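Long-range contact in germination protein YpeB (Bacillus megaterium QM B1551, PDB 5BOI), which takes part in the germination of Bacillus spores and, through this C-terminal region of PepSY domains, probably acts as an inhibitory protein: residues Arg159-Ala173 and Ile190-Phe204. Residues are numbered along the deposited sequence; the frame is centred on the assembly and turned at random.
Sequences RTRDIPKPKISKEQA and IITNDLNEEVLCYEF
Glu198 receives Arg161 side-on, Arg161 NE giving to Glu198 OE1 and NH1 to OE2, each bond 2.9 Å long. Both oxygens accept through their syn lone pairs, the bonds run almost straight, and the guanidinium and carboxylate planes lie only 14° apart, a textbook bidentate salt bridge. Arg159, poorly ordered, comes head-on against the Glu198 side chain with weak bonds from NH1 and NH2 to Glu198 OE1 and OE2, the first 3.2 Å; its CG lies over one face of the Arg161 guanidinium. NH2 of Arg161 pairs with Asp133, so this arginine links two acids.

Farther along, apolar branches take over. Ile163 straddles two neighbours: CG1 touches Ile190 CD1 and CG2 touches Leu200 CD1. Leu200 turns CG away from its backbone N (chi1 -176°), and chi2 of 67° then brings CD2 against Pro164 O and the Pro164 and Pro166 rings.

Tyr202 follows as a wedge between the extended chain and the first turn of helix 170-175, with Phe204 beyond it. Tyr202 OH donates to Ile168 O at 2.7 Å, in the carbonyl plane, while Pro166 CB packs 3.3 Å from Tyr202 OH. Lys170 CA lies over one face of the Tyr202 ring, a CH-pi contact 3.9 Å from its centroid; Ala173 CB comes obliquely to Tyr202 CD2 at 3.4 Å and meets the Phe204 ring at its edge. Ser169 and Gln172 form a capping box.

Residues 159-169 thus illustrate an extended segment held on a strand, here 198-208 of a PepSY-family domain, by polar bonds at both ends and apolar branches between. Two arginines around Glu198 would probably stabilise its ionised form, while the Tyr202 bond fixes the chain just before the helix N-cap.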
loop_
_atom_site.group_PDB
_atom_site.type_symbol
_atom_site.label_atom_id
_atom_site.label_comp_id
_atom_site.label_asym_id
_atom_site.label_seq_id
_atom_site.Cartn_x
_atom_site.Cartn_y
_atom_site.Cartn_z
ATOM N N ARG A 159 -4.266 -14.123 1.569
ATOM C CA ARG A 159 -4.847 -15.452 1.618
ATOM C C ARG A 159 -6.309 -15.319 2.014
ATOM O O ARG A 159 -6.689 -14.354 2.678
ATOM C CB ARG A 159 -4.103 -16.341 2.613
ATOM C CG ARG A 159 -4.368 -15.974 4.062
ATOM C CD ARG A 159 -3.623 -16.879 5.021
ATOM N NE ARG A 159 -4.210 -16.830 6.357
ATOM C CZ ARG A 159 -3.875 -15.943 7.286
ATOM N NH1 ARG A 159 -4.464 -15.971 8.476
ATOM N NH2 ARG A 159 -2.950 -15.027 7.028
ATOM N N THR A 160 -7.134 -16.272 1.600
ATOM C CA THR A 160 -8.509 -16.289 2.065
ATOM C C THR A 160 -8.515 -16.687 3.544
ATOM O O THR A 160 -8.024 -17.749 3.938
ATOM C CB THR A 160 -9.406 -17.229 1.215
ATOM O OG1 THR A 160 -10.740 -17.226 1.739
ATOM C CG2 THR A 160 -8.860 -18.654 1.174
ATOM N N ARG A 161 -9.031 -15.783 4.365
ATOM C CA ARG A 161 -9.097 -15.990 5.797
ATOM C C ARG A 161 -10.558 -16.188 6.178
ATOM O O ARG A 161 -11.449 -15.631 5.531
ATOM C CB ARG A 161 -8.517 -14.786 6.548
ATOM C CG ARG A 161 -7.091 -14.379 6.159
ATOM C CD ARG A 161 -6.835 -12.910 6.514
ATOM N NE ARG A 161 -5.410 -12.567 6.572
ATOM C CZ ARG A 161 -4.694 -12.147 5.532
ATOM N NH1 ARG A 161 -3.405 -11.852 5.684
ATOM N NH2 ARG A 161 -5.266 -12.019 4.338
ATOM N N ASP A 162 -10.828 -16.971 7.216
ATOM C CA ASP A 162 -12.181 -16.964 7.766
ATOM C C ASP A 162 -12.091 -16.235 9.095
ATOM O O ASP A 162 -11.595 -16.770 10.078
ATOM C CB ASP A 162 -12.775 -18.368 7.931
ATOM C CG ASP A 162 -14.056 -18.364 8.761
ATOM O OD1 ASP A 162 -15.071 -17.794 8.294
ATOM O OD2 ASP A 162 -14.079 -18.967 9.852
ATOM N N ILE A 163 -12.576 -15.001 9.105
ATOM C CA ILE A 163 -12.423 -14.092 10.230
ATOM C C ILE A 163 -13.423 -14.397 11.342
ATOM O O ILE A 163 -14.621 -14.535 11.078
ATOM C CB ILE A 163 -12.563 -12.637 9.740
ATOM C CG1 ILE A 163 -11.470 -12.365 8.701
ATOM C CG2 ILE A 163 -12.524 -11.644 10.894
ATOM C CD1 ILE A 163 -11.646 -11.099 7.943
ATOM N N PRO A 164 -12.925 -14.524 12.591
ATOM C CA PRO A 164 -13.763 -14.914 13.729
ATOM C C PRO A 164 -14.710 -13.799 14.151
ATOM O O PRO A 164 -14.515 -12.637 13.786
ATOM C CB PRO A 164 -12.742 -15.201 14.835
ATOM C CG PRO A 164 -11.602 -14.304 14.507
ATOM C CD PRO A 164 -11.528 -14.283 13.001
ATOM N N LYS A 165 -15.725 -14.162 14.922
ATOM C CA LYS A 165 -16.650 -13.194 15.486
ATOM C C LYS A 165 -16.019 -12.542 16.716
ATOM O O LYS A 165 -15.339 -13.215 17.493
ATOM C CB LYS A 165 -17.976 -13.874 15.849
ATOM C CG LYS A 165 -19.149 -12.931 16.050
ATOM C CD LYS A 165 -20.440 -13.712 16.263
ATOM C CE LYS A 165 -20.593 -14.801 15.208
ATOM N NZ LYS A 165 -21.663 -14.491 14.211
ATOM N N PRO A 166 -16.233 -11.231 16.898
ATOM C CA PRO A 166 -15.728 -10.614 18.127
ATOM C C PRO A 166 -16.393 -11.211 19.333
ATOM O O PRO A 166 -17.557 -11.624 19.239
ATOM C CB PRO A 166 -16.122 -9.143 17.987
ATOM C CG PRO A 166 -16.295 -8.929 16.524
ATOM C CD PRO A 166 -16.759 -10.231 15.949
ATOM N N LYS A 167 -15.676 -11.243 20.446
ATOM C CA LYS A 167 -16.254 -11.663 21.728
ATOM C C LYS A 167 -16.790 -10.469 22.533
ATOM O O LYS A 167 -17.525 -10.661 23.514
ATOM C CB LYS A 167 -15.239 -12.415 22.602
ATOM C CG LYS A 167 -14.456 -13.541 21.955
ATOM C CD LYS A 167 -15.304 -14.705 21.521
ATOM C CE LYS A 167 -14.400 -15.847 21.100
ATOM N NZ LYS A 167 -13.555 -15.456 19.939
ATOM N N ILE A 168 -16.408 -9.252 22.155
ATOM C CA ILE A 168 -16.972 -8.061 22.787
ATOM C C ILE A 168 -17.586 -7.175 21.712
ATOM O O ILE A 168 -17.203 -7.240 20.547
ATOM C CB ILE A 168 -15.927 -7.251 23.606
ATOM C CG1 ILE A 168 -14.925 -6.527 22.692
ATOM C CG2 ILE A 168 -15.229 -8.151 24.643
ATOM C CD1 ILE A 168 -13.935 -5.620 23.461
ATOM N N SER A 169 -18.551 -6.350 22.109
ATOM C CA SER A 169 -19.263 -5.484 21.165
ATOM C C SER A 169 -18.454 -4.226 20.845
ATOM O O SER A 169 -17.495 -3.904 21.563
ATOM C CB SER A 169 -20.615 -5.085 21.738
ATOM O OG SER A 169 -20.408 -4.156 22.789
ATOM N N LYS A 170 -18.828 -3.500 19.790
ATOM C CA LYS A 170 -18.095 -2.268 19.467
ATOM C C LYS A 170 -18.298 -1.222 20.560
ATOM O O LYS A 170 -17.413 -0.406 20.826
ATOM C CB LYS A 170 -18.516 -1.691 18.110
ATOM C CG LYS A 170 -19.989 -1.395 18.001
ATOM C CD LYS A 170 -20.244 -0.385 16.883
ATOM C CE LYS A 170 -21.489 -0.734 16.101
ATOM N NZ LYS A 170 -21.283 -1.974 15.296
ATOM N N GLU A 171 -19.466 -1.255 21.196
ATOM C CA GLU A 171 -19.746 -0.357 22.307
ATOM C C GLU A 171 -18.831 -0.660 23.498
ATOM O O GLU A 171 -18.269 0.248 24.114
ATOM C CB GLU A 171 -21.219 -0.464 22.715
ATOM C CG GLU A 171 -22.207 -0.035 21.614
ATOM C CD GLU A 171 -22.374 -1.061 20.491
ATOM O OE1 GLU A 171 -22.031 -2.244 20.684
ATOM O OE2 GLU A 171 -22.845 -0.676 19.398
ATOM N N GLN A 172 -18.669 -1.942 23.802
ATOM C CA GLN A 172 -17.781 -2.361 24.885
ATOM C C GLN A 172 -16.320 -1.999 24.547
ATOM O O GLN A 172 -15.589 -1.465 25.384
ATOM C CB GLN A 172 -17.942 -3.865 25.142
ATOM C CG GLN A 172 -19.279 -4.219 25.824
ATOM C CD GLN A 172 -19.709 -5.673 25.652
ATOM O OE1 GLN A 172 -19.062 -6.461 24.960
ATOM N NE2 GLN A 172 -20.813 -6.034 26.300
ATOM N N ALA A 173 -15.917 -2.259 23.308
ATOM C CA ALA A 173 -14.578 -1.876 22.842
ATOM C C ALA A 173 -14.293 -0.397 23.058
ATOM O O ALA A 173 -13.210 -0.021 23.522
ATOM C CB ALA A 173 -14.414 -2.212 21.380
ATOM N N ILE A 190 -7.841 -6.449 10.971
ATOM C CA ILE A 190 -6.873 -7.477 11.321
ATOM C C ILE A 190 -5.481 -6.853 11.290
ATOM O O ILE A 190 -5.102 -6.233 10.301
ATOM C CB ILE A 190 -6.911 -8.664 10.357
ATOM C CG1 ILE A 190 -8.205 -9.458 10.550
ATOM C CG2 ILE A 190 -5.685 -9.556 10.557
ATOM C CD1 ILE A 190 -8.358 -10.589 9.577
ATOM N N ILE A 191 -4.738 -6.994 12.384
ATOM C CA ILE A 191 -3.347 -6.573 12.404
ATOM C C ILE A 191 -2.561 -7.702 13.040
ATOM O O ILE A 191 -3.145 -8.678 13.556
ATOM C CB ILE A 191 -3.112 -5.273 13.221
ATOM C CG1 ILE A 191 -3.451 -5.502 14.701
ATOM C CG2 ILE A 191 -3.871 -4.086 12.630
ATOM C CD1 ILE A 191 -3.044 -4.356 15.624
ATOM N N THR A 192 -1.237 -7.574 13.035
ATOM C CA THR A 192 -0.446 -8.429 13.913
ATOM C C THR A 192 -0.390 -7.811 15.301
ATOM O O THR A 192 -0.507 -6.597 15.454
ATOM C CB THR A 192 0.967 -8.631 13.393
ATOM O OG1 THR A 192 1.600 -7.353 13.267
ATOM C CG2 THR A 192 0.926 -9.330 12.021
ATOM N N ASN A 193 -0.246 -8.649 16.325
ATOM C CA ASN A 193 0.070 -8.144 17.653
ATOM C C ASN A 193 1.572 -7.928 17.690
ATOM O O ASN A 193 2.233 -8.084 16.666
ATOM C CB ASN A 193 -0.391 -9.120 18.737
ATOM C CG ASN A 193 0.147 -10.524 18.524
ATOM O OD1 ASN A 193 1.122 -10.737 17.786
ATOM N ND2 ASN A 193 -0.520 -11.500 19.134
ATOM N N ASP A 194 2.133 -7.614 18.852
ATOM C CA ASP A 194 3.562 -7.324 18.906
ATOM C C ASP A 194 4.421 -8.536 18.529
ATOM O O ASP A 194 5.616 -8.400 18.279
ATOM C CB ASP A 194 3.961 -6.819 20.293
ATOM C CG ASP A 194 5.226 -5.978 20.259
ATOM O OD1 ASP A 194 5.487 -5.367 19.204
ATOM O OD2 ASP A 194 5.960 -5.931 21.271
ATOM N N LEU A 195 3.804 -9.712 18.458
ATOM C CA LEU A 195 4.546 -10.942 18.207
ATOM C C LEU A 195 4.230 -11.597 16.853
ATOM O O LEU A 195 4.386 -12.810 16.694
ATOM C CB LEU A 195 4.281 -11.935 19.338
ATOM C CG LEU A 195 4.982 -11.653 20.670
ATOM C CD1 LEU A 195 5.256 -12.941 21.393
ATOM C CD2 LEU A 195 6.270 -10.855 20.492
ATOM N N ASN A 196 3.785 -10.786 15.893
ATOM C CA ASN A 196 3.590 -11.216 14.504
ATOM C C ASN A 196 2.518 -12.303 14.287
ATOM O O ASN A 196 2.643 -13.155 13.400
ATOM C CB ASN A 196 4.925 -11.695 13.922
ATOM C CG ASN A 196 4.896 -11.806 12.411
ATOM O OD1 ASN A 196 4.995 -12.899 11.854
ATOM N ND2 ASN A 196 4.743 -10.675 11.741
ATOM N N GLU A 197 1.457 -12.273 15.084
ATOM C CA GLU A 197 0.316 -13.143 14.816
ATOM C C GLU A 197 -0.944 -12.314 14.568
ATOM O O GLU A 197 -1.174 -11.307 15.231
ATOM C CB GLU A 197 0.097 -14.120 15.971
ATOM C CG GLU A 197 1.209 -15.148 16.153
ATOM C CD GLU A 197 0.950 -16.098 17.313
ATOM O OE1 GLU A 197 0.801 -15.615 18.452
ATOM O OE2 GLU A 197 0.906 -17.325 17.088
ATOM N N GLU A 198 -1.765 -12.747 13.620
ATOM C CA GLU A 198 -2.961 -11.989 13.240
ATOM C C GLU A 198 -4.047 -12.013 14.319
ATOM O O GLU A 198 -4.424 -13.063 14.840
ATOM C CB GLU A 198 -3.507 -12.501 11.906
ATOM C CG GLU A 198 -2.539 -12.191 10.755
ATOM C CD GLU A 198 -3.129 -12.383 9.373
ATOM O OE1 GLU A 198 -4.275 -12.867 9.256
ATOM O OE2 GLU A 198 -2.423 -12.054 8.394
ATOM N N VAL A 199 -4.523 -10.823 14.657
ATOM C CA VAL A 199 -5.510 -10.612 15.703
ATOM C C VAL A 199 -6.641 -9.720 15.200
ATOM O O VAL A 199 -6.380 -8.735 14.514
ATOM C CB VAL A 199 -4.844 -9.970 16.943
ATOM C CG1 VAL A 199 -5.883 -9.396 17.878
ATOM C CG2 VAL A 199 -3.996 -11.022 17.681
ATOM N N LEU A 200 -7.887 -10.073 15.511
ATOM C CA LEU A 200 -9.022 -9.223 15.139
ATOM C C LEU A 200 -9.200 -8.103 16.158
ATOM O O LEU A 200 -9.235 -8.367 17.363
ATOM C CB LEU A 200 -10.317 -10.043 15.039
ATOM C CG LEU A 200 -11.575 -9.310 14.560
ATOM C CD1 LEU A 200 -11.473 -8.879 13.092
ATOM C CD2 LEU A 200 -12.835 -10.176 14.774
ATOM N N CYS A 201 -9.332 -6.868 15.672
ATOM C CA CYS A 201 -9.467 -5.679 16.526
ATOM C C CYS A 201 -10.573 -4.739 16.084
ATOM O O CYS A 201 -10.909 -4.678 14.907
ATOM C CB CYS A 201 -8.171 -4.856 16.543
ATOM S SG CYS A 201 -6.692 -5.698 17.101
ATOM N N TYR A 202 -11.108 -3.956 17.012
ATOM C CA TYR A 202 -11.861 -2.762 16.610
ATOM C C TYR A 202 -10.842 -1.650 16.435
ATOM O O TYR A 202 -10.039 -1.409 17.345
ATOM C CB TYR A 202 -12.874 -2.356 17.669
ATOM C CG TYR A 202 -14.010 -3.339 17.804
ATOM C CD1 TYR A 202 -15.075 -3.283 16.936
ATOM C CD2 TYR A 202 -14.000 -4.318 18.799
ATOM C CE1 TYR A 202 -16.127 -4.198 17.031
ATOM C CE2 TYR A 202 -15.052 -5.230 18.934
ATOM C CZ TYR A 202 -16.118 -5.166 18.028
ATOM O OH TYR A 202 -17.178 -6.063 18.117
ATOM N N GLU A 203 -10.874 -0.991 15.284
ATOM C CA GLU A 203 -9.976 0.116 14.994
ATOM C C GLU A 203 -10.734 1.423 15.186
ATOM O O GLU A 203 -11.818 1.593 14.640
ATOM C CB GLU A 203 -9.448 0.017 13.559
ATOM C CG GLU A 203 -8.655 1.232 13.116
ATOM C CD GLU A 203 -8.793 1.480 11.631
ATOM O OE1 GLU A 203 -8.696 0.499 10.861
ATOM O OE2 GLU A 203 -8.999 2.648 11.238
ATOM N N PHE A 204 -10.171 2.340 15.960
ATOM C CA PHE A 204 -10.774 3.643 16.180
ATOM C C PHE A 204 -9.867 4.739 15.635
ATOM O O PHE A 204 -8.661 4.757 15.914
ATOM C CB PHE A 204 -11.025 3.876 17.681
ATOM C CG PHE A 204 -12.033 2.920 18.298
ATOM C CD1 PHE A 204 -13.392 3.210 18.251
ATOM C CD2 PHE A 204 -11.617 1.740 18.914
ATOM C CE1 PHE A 204 -14.341 2.342 18.812
ATOM C CE2 PHE A 204 -12.526 0.877 19.485
ATOM C CZ PHE A 204 -13.908 1.170 19.434
#